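Local coordinates for protein OLD nuclease (Thermus scotoductus, PDB 6P74) that degrades linear and supercoiled double-stranded DNA in the 5'-to-3' direction, nicks circular DNA and shows DNA-stimulated ATPase activity, at residues C12-D17 with D331-V336; N30-T35 with V326-D331; I255-F260 with Q287-R292; E277-L282 with S308-I313. All coordinates share one frame; numbering follows the deposited sequence.

Overall arrangement
All four contacts lie in the ATPase region, none in the Toprim region that carries the nuclease metal ligands. Contacts 1 and 2 are neighbours, their centres about 7 Å apart, and share the hairpin made by strands 323-328 and 334-337; V334 packs on both A32 and V326. Contact 2 holds the P-loop, the probable ATP-binding loop, with a sulfate bound. Contact 4, centred about 18 Å from it, meets the same site through H310 and S308, which pack on K34. Contact 3 adjoins contact 4, their centres about 11 Å apart, joined by Q287, whose side chain bonds to L282 and S311. Contacts 1 and 3 are about 32 Å apart, on opposite sides of the chain's centre.

Contact 1. Residues C12-D17 with D331-V336; sequences CLEDID and DDRVVV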
# COMPACT_ATOMS: atom_id res chain seq x y z
N CYS A 12 -0.72 -11.69 5.60
CA CYS A 12 -1.68 -12.53 6.30
C CYS A 12 -1.71 -13.97 5.81
O CYS A 12 -2.39 -14.80 6.42
CB CYS A 12 -3.09 -11.92 6.22
SG CYS A 12 -3.72 -11.61 4.55
N LEU A 13 -0.97 -14.31 4.74
CA LEU A 13 -1.04 -15.63 4.12
C LEU A 13 0.04 -16.52 4.73
O LEU A 13 1.18 -16.57 4.27
CB LEU A 13 -0.87 -15.53 2.60
CG LEU A 13 -1.83 -14.59 1.87
CD1 LEU A 13 -1.57 -14.60 0.37
CD2 LEU A 13 -3.27 -14.96 2.17
N GLU A 14 -0.34 -17.25 5.78
CA GLU A 14 0.63 -18.13 6.43
C GLU A 14 1.01 -19.28 5.51
O GLU A 14 2.20 -19.56 5.32
CB GLU A 14 0.07 -18.66 7.75
CG GLU A 14 0.92 -19.74 8.37
CD GLU A 14 0.72 -19.87 9.87
OE1 GLU A 14 1.73 -20.02 10.59
OE2 GLU A 14 -0.45 -19.82 10.34
N ASP A 15 0.02 -19.95 4.92
CA ASP A 15 0.27 -21.08 4.03
C ASP A 15 -1.01 -21.12 3.21
O ASP A 15 -2.11 -21.07 3.77
CB ASP A 15 0.66 -22.32 4.84
CG ASP A 15 1.03 -23.50 3.95
OD1 ASP A 15 0.65 -23.51 2.77
OD2 ASP A 15 1.72 -24.42 4.44
N ILE A 16 -0.88 -21.22 1.89
CA ILE A 16 -2.04 -21.31 1.00
C ILE A 16 -1.53 -21.91 -0.29
O ILE A 16 -0.37 -21.74 -0.68
CB ILE A 16 -2.85 -20.03 0.69
CG1 ILE A 16 -1.91 -18.97 0.11
CG2 ILE A 16 -3.55 -19.53 1.94
CD1 ILE A 16 -2.58 -18.02 -0.86
N ASP A 17 -2.44 -22.58 -0.98
CA ASP A 17 -2.12 -23.27 -2.22
C ASP A 17 -3.39 -23.31 -3.06
O ASP A 17 -4.35 -24.01 -2.70
CB ASP A 17 -1.60 -24.67 -1.90
CG ASP A 17 -1.18 -25.45 -3.12
OD1 ASP A 17 -1.37 -24.95 -4.27
OD2 ASP A 17 -0.66 -26.57 -2.93
N ASP A 331 -8.89 -18.87 13.91
CA ASP A 331 -7.60 -18.49 14.45
C ASP A 331 -6.92 -17.37 13.66
O ASP A 331 -5.74 -17.10 13.89
CB ASP A 331 -6.69 -19.72 14.52
CG ASP A 331 -7.27 -20.81 15.40
OD1 ASP A 331 -7.06 -20.77 16.63
OD2 ASP A 331 -7.97 -21.70 14.85
N ASP A 332 -7.65 -16.70 12.76
CA ASP A 332 -7.09 -15.68 11.86
C ASP A 332 -6.15 -16.29 10.82
O ASP A 332 -5.24 -15.62 10.33
CB ASP A 332 -6.36 -14.58 12.64
CG ASP A 332 -7.27 -13.43 13.03
OD1 ASP A 332 -8.36 -13.31 12.43
OD2 ASP A 332 -6.90 -12.67 13.95
N ARG A 333 -6.37 -17.56 10.51
CA ARG A 333 -5.59 -18.28 9.53
C ARG A 333 -6.32 -18.19 8.20
O ARG A 333 -7.51 -18.53 8.12
CB ARG A 333 -5.40 -19.73 9.97
CG ARG A 333 -4.91 -20.68 8.89
CD ARG A 333 -3.66 -21.43 9.32
NE ARG A 333 -3.08 -22.17 8.20
CZ ARG A 333 -1.88 -22.75 8.21
NH1 ARG A 333 -1.11 -22.69 9.29
NH2 ARG A 333 -1.45 -23.40 7.13
N VAL A 334 -5.63 -17.72 7.15
CA VAL A 334 -6.29 -17.60 5.85
C VAL A 334 -6.41 -18.98 5.22
O VAL A 334 -5.46 -19.76 5.20
CB VAL A 334 -5.56 -16.63 4.92
CG1 VAL A 334 -6.32 -16.54 3.59
CG2 VAL A 334 -5.48 -15.26 5.54
N VAL A 335 -7.60 -19.26 4.72
CA VAL A 335 -7.99 -20.53 4.16
C VAL A 335 -8.65 -20.20 2.84
O VAL A 335 -9.41 -19.23 2.75
CB VAL A 335 -8.95 -21.28 5.12
CG1 VAL A 335 -9.65 -22.43 4.43
CG2 VAL A 335 -8.18 -21.77 6.34
N VAL A 336 -8.32 -20.96 1.79
CA VAL A 336 -8.93 -20.77 0.48
C VAL A 336 -9.74 -22.01 0.14
O VAL A 336 -9.26 -23.13 0.32
CB VAL A 336 -7.87 -20.52 -0.60
CG1 VAL A 336 -8.55 -20.29 -1.95
CG2 VAL A 336 -6.98 -19.37 -0.21
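The guanidinium of R333 has CG of E14 over one face, while D15 CB comes obliquely to its NH2 at 3.3 Å. The E14 carboxylate is turned 33° from the guanidinium plane, and its OE2 forms a salt bridge with R333 NH1 at 3.1 Å. With CG anti to its backbone N (chi1 171°) and the chain extended beyond, glutamate is long enough to cross R333 at about a right angle. Its other oxygen, OE1, pairs with R68. D15 OD2 stays 4.3 Å from R333 NH2, near enough only for a looser attraction. These residues join the two sheets of an ABC-type ATPase core: 13-19 belongs to the antiparallel sheet, and 334-337 is an outermost strand, within this chain, of the mixed sheet whose strand 23-27 leads into the P-loop. No hydrogen bond links the segments, so beside the charged pair the join rests largely on van der Waals contacts of branched side chains. V334 is forked: its CG1 meets L13 CD2 at 3.7 Å, and its CG2 presses on the carbonyl O of C12 at 3.2 Å. Farther along, the CG2 methyls of I16 and V336 touch at 4.1 Å. I37 of helix 34-45 also packs on L13 and I16.

Contact 2. Residues N30-T35 with V326-D331; sequences NGAGKT and VRKDRD. With SO4 (sulfate ion), chain D; SO4 (sulfate ion), chain H.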
# COMPACT_ATOMS: atom_id res chain seq x y z
N ASN A 30 -13.18 -8.53 3.34
CA ASN A 30 -12.10 -7.56 3.22
C ASN A 30 -11.04 -7.77 4.30
O ASN A 30 -11.35 -7.83 5.50
CB ASN A 30 -12.66 -6.14 3.31
CG ASN A 30 -13.46 -5.76 2.08
OD1 ASN A 30 -13.25 -6.32 1.00
ND2 ASN A 30 -14.36 -4.80 2.24
N GLY A 31 -9.78 -7.84 3.87
CA GLY A 31 -8.67 -8.10 4.76
C GLY A 31 -8.42 -9.56 5.03
O GLY A 31 -7.46 -9.89 5.74
N ALA A 32 -9.26 -10.44 4.50
CA ALA A 32 -9.19 -11.87 4.75
C ALA A 32 -8.24 -12.59 3.80
O ALA A 32 -8.18 -13.83 3.85
CB ALA A 32 -10.60 -12.48 4.66
N GLY A 33 -7.51 -11.88 2.93
CA GLY A 33 -6.47 -12.46 2.09
C GLY A 33 -6.64 -12.25 0.59
O GLY A 33 -5.67 -12.45 -0.17
N LYS A 34 -7.84 -11.87 0.15
CA LYS A 34 -8.21 -11.65 -1.25
C LYS A 34 -7.15 -10.87 -2.03
O LYS A 34 -6.56 -11.36 -3.00
CB LYS A 34 -9.55 -10.90 -1.27
CG LYS A 34 -10.37 -11.02 -2.53
CD LYS A 34 -11.90 -10.90 -2.23
CE LYS A 34 -12.37 -9.48 -1.91
NZ LYS A 34 -12.20 -9.09 -0.47
N THR A 35 -6.92 -9.62 -1.62
CA THR A 35 -6.01 -8.74 -2.35
C THR A 35 -4.56 -9.18 -2.19
O THR A 35 -3.75 -9.00 -3.11
CB THR A 35 -6.21 -7.30 -1.87
OG1 THR A 35 -7.55 -6.88 -2.17
CG2 THR A 35 -5.24 -6.35 -2.55
N VAL A 326 -11.93 -16.90 -0.08
CA VAL A 326 -10.80 -16.63 0.81
C VAL A 326 -11.32 -16.02 2.10
O VAL A 326 -12.08 -15.04 2.06
CB VAL A 326 -9.76 -15.70 0.14
CG1 VAL A 326 -8.58 -15.39 1.10
CG2 VAL A 326 -9.24 -16.29 -1.14
N ARG A 327 -10.92 -16.58 3.24
CA ARG A 327 -11.35 -16.01 4.51
C ARG A 327 -10.48 -16.53 5.64
O ARG A 327 -9.73 -17.50 5.48
CB ARG A 327 -12.83 -16.31 4.77
CG ARG A 327 -13.11 -17.67 5.27
CD ARG A 327 -14.55 -18.00 5.05
NE ARG A 327 -14.62 -19.29 4.41
CZ ARG A 327 -15.73 -19.87 3.96
NH1 ARG A 327 -16.91 -19.26 4.07
NH2 ARG A 327 -15.63 -21.06 3.39
N LYS A 328 -10.56 -15.85 6.79
CA LYS A 328 -9.79 -16.21 7.97
C LYS A 328 -10.63 -17.13 8.85
O LYS A 328 -11.82 -16.88 9.07
CB LYS A 328 -9.36 -14.97 8.75
CG LYS A 328 -8.37 -14.06 8.00
CD LYS A 328 -7.80 -12.91 8.87
CE LYS A 328 -6.78 -12.05 8.06
NZ LYS A 328 -5.93 -11.12 8.86
N ASP A 329 -10.02 -18.21 9.35
CA ASP A 329 -10.73 -19.16 10.19
C ASP A 329 -10.70 -18.69 11.65
O ASP A 329 -10.24 -17.59 11.96
CB ASP A 329 -10.18 -20.58 9.99
CG ASP A 329 -8.86 -20.85 10.75
OD1 ASP A 329 -8.36 -19.99 11.51
OD2 ASP A 329 -8.32 -21.96 10.57
N ARG A 330 -11.20 -19.54 12.56
CA ARG A 330 -11.32 -19.14 13.96
C ARG A 330 -10.04 -18.51 14.48
O ARG A 330 -10.10 -17.67 15.38
CB ARG A 330 -11.72 -20.35 14.81
CG ARG A 330 -13.12 -20.87 14.50
CD ARG A 330 -13.73 -21.59 15.70
NE ARG A 330 -15.20 -21.58 15.66
CZ ARG A 330 -15.97 -20.77 16.39
NH1 ARG A 330 -15.42 -19.91 17.23
NH2 ARG A 330 -17.29 -20.84 16.27
N ASP A 331 -8.89 -18.87 13.91
CA ASP A 331 -7.60 -18.49 14.45
C ASP A 331 -6.92 -17.37 13.66
O ASP A 331 -5.74 -17.10 13.89
CB ASP A 331 -6.69 -19.72 14.52
CG ASP A 331 -7.27 -20.81 15.40
OD1 ASP A 331 -7.06 -20.77 16.63
OD2 ASP A 331 -7.97 -21.70 14.85
S SO4 D . -7.67 -8.27 1.23
O1 SO4 D . -8.02 -9.48 1.96
O2 SO4 D . -8.10 -8.41 -0.16
O3 SO4 D . -8.35 -7.12 1.82
O4 SO4 D . -6.23 -8.05 1.28
S SO4 H . -13.99 -13.86 7.93
O1 SO4 H . -14.68 -14.99 8.53
O2 SO4 H . -14.12 -13.95 6.48
O3 SO4 H . -14.56 -12.60 8.39
O4 SO4 H . -12.57 -13.91 8.29
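A32, V326 and K328 bury the most surface where the P-loop (Walker A) lies against the end of strand 323-328. A32 points its methyl at the strand backbone, CB lying 3.6 Å from R327 CA; a side chain this small lets loop and strand come close. V326 turns one branch against the loop: with CG1 anti to its backbone N (chi1 179°), that methyl lies 3.2 Å from the carbonyl O of A32 and also touches the backbone at G33 and K34. Glycine suits position 33, because a side chain at its positive phi would press on the preceding carbonyl and on V326 CG1. K328 lies alongside, its extended chain placing CE 3.2 Å from G31 O and CG against A32. The other side of the loop holds a sulfate. G31 N donates to its O3 at 2.6 Å and G33 N to its O1 at 2.6 Å, the latter with an angle of 153° at the hydrogen; the place of O2, near T35, is less sure. The ammonium of K34 bonds to G28 O. A second sulfate accepts a bond from K328 N, 3.2 Å from its O4. No hydrogen bond crosses between loop and strand, so the two meet by van der Waals contact alone while backbone N-H groups face the anion, as they probably would a phosphate of ATP.

Contact 3. Residues I255-F260 with Q287-R292; sequences IVVGIF and QRYFYR. With SO4 (sulfate ion), chain J.
F290 is the main bump here, its ring reaching from helix 284-299 into the hollow lined by V256, V257 and F260 of helix 246-266. Helix 284-299 is the connection in a beta-alpha-beta crossover between the parallel strands 272-276 and 304-308 of the P-loop ATPase sheet. The two short helical segments run roughly the same way, at 28°, with axes 10.4 Å apart, a gap that large aromatic residues can bridge. F290 CG is anti to its backbone N, and chi2 of 19° turns one ring face to V257. That valine's CG2 makes a CH-pi contact 4.0 Å from the ring centroid. Beyond it, the edge of F290 is directed at the face of F260 in an offset edge-to-face pair, centroids 5.4 Å apart and planes at 60°. V256 CG1 adds a looser touch on the far tip, CZ of F290. V257 itself fits between two rings, as a beta-branched residue can: CG2 lies over the F290 face, while CG1 mainly meets Y289. M203 of the second subunit packs on both V257 and Y289, so this corner adjoins the dimer interface. There V257 CG1 meets the edge of the tyrosine ring, 3.8 Å from Y289 CD1.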
# COMPACT_ATOMS: atom_id res chain seq x y z
N ILE A 255 -13.62 3.54 -20.03
CA ILE A 255 -12.56 3.44 -21.03
C ILE A 255 -11.82 2.12 -20.92
O ILE A 255 -11.37 1.56 -21.92
CB ILE A 255 -11.62 4.65 -20.91
CG1 ILE A 255 -12.34 5.91 -21.39
CG2 ILE A 255 -10.31 4.41 -21.68
CD1 ILE A 255 -11.50 7.14 -21.28
N VAL A 256 -11.69 1.58 -19.71
CA VAL A 256 -11.04 0.29 -19.56
C VAL A 256 -11.85 -0.79 -20.27
O VAL A 256 -11.29 -1.64 -20.98
CB VAL A 256 -10.81 -0.02 -18.07
CG1 VAL A 256 -10.46 -1.48 -17.86
CG2 VAL A 256 -9.70 0.86 -17.54
N VAL A 257 -13.17 -0.78 -20.09
CA VAL A 257 -14.02 -1.74 -20.79
C VAL A 257 -13.81 -1.61 -22.29
O VAL A 257 -13.67 -2.60 -23.01
CB VAL A 257 -15.50 -1.58 -20.40
CG1 VAL A 257 -16.38 -2.60 -21.13
CG2 VAL A 257 -15.68 -1.72 -18.87
N GLY A 258 -13.74 -0.36 -22.78
CA GLY A 258 -13.52 -0.15 -24.20
C GLY A 258 -12.19 -0.72 -24.66
O GLY A 258 -12.08 -1.24 -25.78
N ILE A 259 -11.15 -0.62 -23.82
CA ILE A 259 -9.86 -1.19 -24.19
C ILE A 259 -9.98 -2.70 -24.35
O ILE A 259 -9.51 -3.28 -25.33
CB ILE A 259 -8.76 -0.81 -23.18
CG1 ILE A 259 -8.33 0.65 -23.36
CG2 ILE A 259 -7.52 -1.69 -23.36
CD1 ILE A 259 -7.76 1.23 -22.10
N PHE A 260 -10.65 -3.35 -23.40
CA PHE A 260 -10.81 -4.80 -23.50
C PHE A 260 -11.67 -5.21 -24.68
O PHE A 260 -11.44 -6.26 -25.27
CB PHE A 260 -11.38 -5.35 -22.20
CG PHE A 260 -10.33 -5.62 -21.17
CD1 PHE A 260 -9.69 -6.85 -21.12
CD2 PHE A 260 -9.97 -4.65 -20.25
CE1 PHE A 260 -8.72 -7.11 -20.17
CE2 PHE A 260 -9.01 -4.90 -19.30
CZ PHE A 260 -8.38 -6.13 -19.27
N GLN A 287 -21.25 -3.73 -15.89
CA GLN A 287 -20.57 -4.86 -15.28
C GLN A 287 -20.96 -6.14 -15.97
O GLN A 287 -20.12 -7.02 -16.19
CB GLN A 287 -20.90 -4.93 -13.79
CG GLN A 287 -20.45 -3.72 -12.97
CD GLN A 287 -20.94 -3.85 -11.54
OE1 GLN A 287 -21.00 -4.94 -10.99
NE2 GLN A 287 -21.33 -2.73 -10.95
N ARG A 288 -22.22 -6.24 -16.37
CA ARG A 288 -22.65 -7.41 -17.11
C ARG A 288 -21.97 -7.47 -18.46
O ARG A 288 -21.53 -8.54 -18.90
CB ARG A 288 -24.17 -7.42 -17.25
CG ARG A 288 -24.86 -8.07 -16.07
CD ARG A 288 -26.41 -8.12 -16.19
NE ARG A 288 -27.04 -7.08 -15.37
CZ ARG A 288 -27.37 -7.22 -14.09
NH1 ARG A 288 -27.18 -8.38 -13.45
NH2 ARG A 288 -27.93 -6.20 -13.45
N TYR A 289 -21.86 -6.33 -19.13
CA TYR A 289 -21.19 -6.30 -20.42
C TYR A 289 -19.71 -6.68 -20.27
O TYR A 289 -19.19 -7.52 -21.01
CB TYR A 289 -21.37 -4.91 -21.04
CG TYR A 289 -20.73 -4.74 -22.39
CD1 TYR A 289 -19.38 -4.48 -22.48
CD2 TYR A 289 -21.47 -4.84 -23.55
CE1 TYR A 289 -18.77 -4.33 -23.70
CE2 TYR A 289 -20.86 -4.69 -24.79
CZ TYR A 289 -19.50 -4.44 -24.84
OH TYR A 289 -18.85 -4.29 -26.04
N PHE A 290 -19.02 -6.12 -19.28
CA PHE A 290 -17.61 -6.42 -19.06
C PHE A 290 -17.40 -7.91 -18.74
O PHE A 290 -16.53 -8.57 -19.33
CB PHE A 290 -17.08 -5.51 -17.94
CG PHE A 290 -15.58 -5.40 -17.87
CD1 PHE A 290 -14.78 -5.74 -18.96
CD2 PHE A 290 -14.97 -4.96 -16.70
CE1 PHE A 290 -13.40 -5.65 -18.88
CE2 PHE A 290 -13.59 -4.85 -16.62
CZ PHE A 290 -12.80 -5.20 -17.70
N TYR A 291 -18.18 -8.45 -17.80
CA TYR A 291 -18.05 -9.86 -17.45
C TYR A 291 -18.23 -10.76 -18.66
O TYR A 291 -17.45 -11.69 -18.88
CB TYR A 291 -19.05 -10.22 -16.35
CG TYR A 291 -18.99 -11.67 -15.90
CD1 TYR A 291 -17.84 -12.20 -15.33
CD2 TYR A 291 -20.09 -12.51 -16.02
CE1 TYR A 291 -17.77 -13.53 -14.91
CE2 TYR A 291 -20.04 -13.84 -15.60
CZ TYR A 291 -18.88 -14.34 -15.04
OH TYR A 291 -18.83 -15.65 -14.62
N ARG A 292 -19.28 -10.53 -19.45
CA ARG A 292 -19.49 -11.33 -20.65
C ARG A 292 -18.29 -11.24 -21.58
O ARG A 292 -17.89 -12.23 -22.21
CB ARG A 292 -20.75 -10.87 -21.38
CG ARG A 292 -21.24 -11.87 -22.41
CD ARG A 292 -21.62 -11.20 -23.71
NE ARG A 292 -20.47 -10.54 -24.32
CZ ARG A 292 -19.67 -11.12 -25.22
NH1 ARG A 292 -19.90 -12.37 -25.61
NH2 ARG A 292 -18.64 -10.44 -25.73
S SO4 J . -30.06 -2.91 -13.66
O1 SO4 J . -29.07 -3.78 -14.28
O2 SO4 J . -31.40 -3.37 -13.98
O3 SO4 J . -29.89 -1.55 -14.16
O4 SO4 J . -29.86 -2.91 -12.21

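Contact 4. Residues E277-L282 with S308-I313; sequences EPEMYL and STHSPI
Hydrogen bonds carry most of the meeting between E279 and the T309 hydroxyl and H310 backbone N-H. Both carboxylate oxygens of E279 are used. OE1 accepts from T309 OG1 at 2.9 Å, from above the carboxylate plane, and OE2 accepts from H310 N at 2.8 Å, on the syn side but tilted 30° out of that plane, with an angle of 162° at the hydrogen. In E279, chi1 of 65° sets CG between the backbone N and the carbonyl carbon, and the bend at chi2 turns the chain toward T309 and H310; each oxygen of this buried acid then accepts a bond. T309 OG1 also accepts from S311 N, closing an ST turn, so the threonine hydroxyl both donates and accepts. At the other end E277 N donates to S308 O at 2.9 Å, and S308 OG gives a longer bond of 3.3 Å to E277 OE2. Van der Waals contacts fill the rest. P278 CD sits on S308 O at 3.1 Å, proline fitting the type I turn from E277 to M280, and CB of E279 meets CB of S311 at 3.8 Å. H310 also packs on K34 of the P-loop. These loops follow adjacent parallel strands, 272-276 and 304-308, and are consistent with the end of a Walker B motif and its D-loop meeting the H-loop of an ABC ATPase.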
# COMPACT_ATOMS: atom_id res chain seq x y z
N GLU A 277 -10.99 -5.92 -8.51
CA GLU A 277 -12.37 -5.43 -8.56
C GLU A 277 -12.92 -4.94 -9.90
O GLU A 277 -13.40 -3.81 -10.01
CB GLU A 277 -12.58 -4.32 -7.53
CG GLU A 277 -13.14 -4.83 -6.26
CD GLU A 277 -12.11 -4.89 -5.19
OE1 GLU A 277 -11.67 -3.79 -4.77
OE2 GLU A 277 -11.75 -6.02 -4.77
N PRO A 278 -12.88 -5.78 -10.93
CA PRO A 278 -13.34 -5.32 -12.25
C PRO A 278 -14.62 -4.53 -12.28
O PRO A 278 -14.88 -3.83 -13.27
CB PRO A 278 -13.47 -6.61 -13.05
CG PRO A 278 -13.67 -7.70 -12.01
CD PRO A 278 -12.96 -7.26 -10.79
N GLU A 279 -15.43 -4.60 -11.23
CA GLU A 279 -16.71 -3.93 -11.24
C GLU A 279 -16.59 -2.44 -11.00
O GLU A 279 -17.53 -1.72 -11.32
CB GLU A 279 -17.65 -4.51 -10.18
CG GLU A 279 -17.18 -4.30 -8.73
CD GLU A 279 -16.29 -5.45 -8.21
OE1 GLU A 279 -15.69 -6.17 -9.06
OE2 GLU A 279 -16.20 -5.65 -6.97
N MET A 280 -15.48 -1.97 -10.45
CA MET A 280 -15.57 -0.71 -9.73
C MET A 280 -15.87 0.45 -10.67
O MET A 280 -15.28 0.57 -11.75
CB MET A 280 -14.32 -0.43 -8.90
CG MET A 280 -14.76 0.09 -7.53
SD MET A 280 -13.60 0.16 -6.15
CE MET A 280 -14.71 0.14 -4.74
N TYR A 281 -16.84 1.25 -10.25
CA TYR A 281 -17.33 2.45 -10.93
C TYR A 281 -18.00 2.13 -12.26
O TYR A 281 -18.11 3.01 -13.11
CB TYR A 281 -16.21 3.47 -11.12
CG TYR A 281 -15.45 3.72 -9.84
CD1 TYR A 281 -16.12 4.09 -8.68
CD2 TYR A 281 -14.07 3.55 -9.77
CE1 TYR A 281 -15.44 4.29 -7.48
CE2 TYR A 281 -13.37 3.75 -8.59
CZ TYR A 281 -14.06 4.12 -7.45
OH TYR A 281 -13.37 4.32 -6.28
N LEU A 282 -18.48 0.91 -12.45
CA LEU A 282 -19.30 0.56 -13.60
C LEU A 282 -20.75 0.40 -13.17
O LEU A 282 -21.03 -0.17 -12.12
CB LEU A 282 -18.85 -0.74 -14.27
CG LEU A 282 -17.51 -0.64 -14.96
CD1 LEU A 282 -17.05 -2.03 -15.38
CD2 LEU A 282 -17.61 0.35 -16.14
N SER A 308 -9.97 -10.31 -8.05
CA SER A 308 -10.80 -10.18 -6.87
C SER A 308 -12.07 -9.42 -7.25
O SER A 308 -12.07 -8.60 -8.17
CB SER A 308 -10.04 -9.47 -5.74
OG SER A 308 -9.65 -8.16 -6.11
N THR A 309 -13.17 -9.72 -6.55
CA THR A 309 -14.44 -9.07 -6.83
C THR A 309 -15.32 -9.06 -5.60
O THR A 309 -15.23 -9.95 -4.73
CB THR A 309 -15.20 -9.74 -7.98
OG1 THR A 309 -16.26 -8.89 -8.41
CG2 THR A 309 -15.79 -11.06 -7.53
N HIS A 310 -16.19 -8.05 -5.53
CA HIS A 310 -17.27 -7.97 -4.56
C HIS A 310 -18.63 -8.06 -5.22
O HIS A 310 -19.65 -7.92 -4.53
CB HIS A 310 -17.19 -6.66 -3.77
CG HIS A 310 -16.16 -6.66 -2.70
ND1 HIS A 310 -16.38 -7.20 -1.45
CD2 HIS A 310 -14.89 -6.18 -2.68
CE1 HIS A 310 -15.30 -7.06 -0.71
NE2 HIS A 310 -14.38 -6.44 -1.43
N SER A 311 -18.67 -8.26 -6.52
CA SER A 311 -19.88 -8.14 -7.30
C SER A 311 -20.43 -9.51 -7.62
O SER A 311 -19.69 -10.36 -8.12
CB SER A 311 -19.62 -7.39 -8.60
OG SER A 311 -20.75 -7.45 -9.45
N PRO A 312 -21.71 -9.78 -7.35
CA PRO A 312 -22.29 -11.05 -7.82
C PRO A 312 -22.38 -11.14 -9.34
O PRO A 312 -22.75 -12.20 -9.87
CB PRO A 312 -23.69 -11.06 -7.17
CG PRO A 312 -23.99 -9.62 -6.88
CD PRO A 312 -22.66 -8.95 -6.61
N ILE A 313 -22.09 -10.08 -10.08
CA ILE A 313 -22.15 -10.20 -11.52
C ILE A 313 -20.89 -10.87 -12.05
O ILE A 313 -20.95 -11.64 -13.01
CB ILE A 313 -22.40 -8.81 -12.14
CG1 ILE A 313 -23.84 -8.37 -11.83
CG2 ILE A 313 -22.14 -8.83 -13.63
CD1 ILE A 313 -23.98 -6.85 -11.66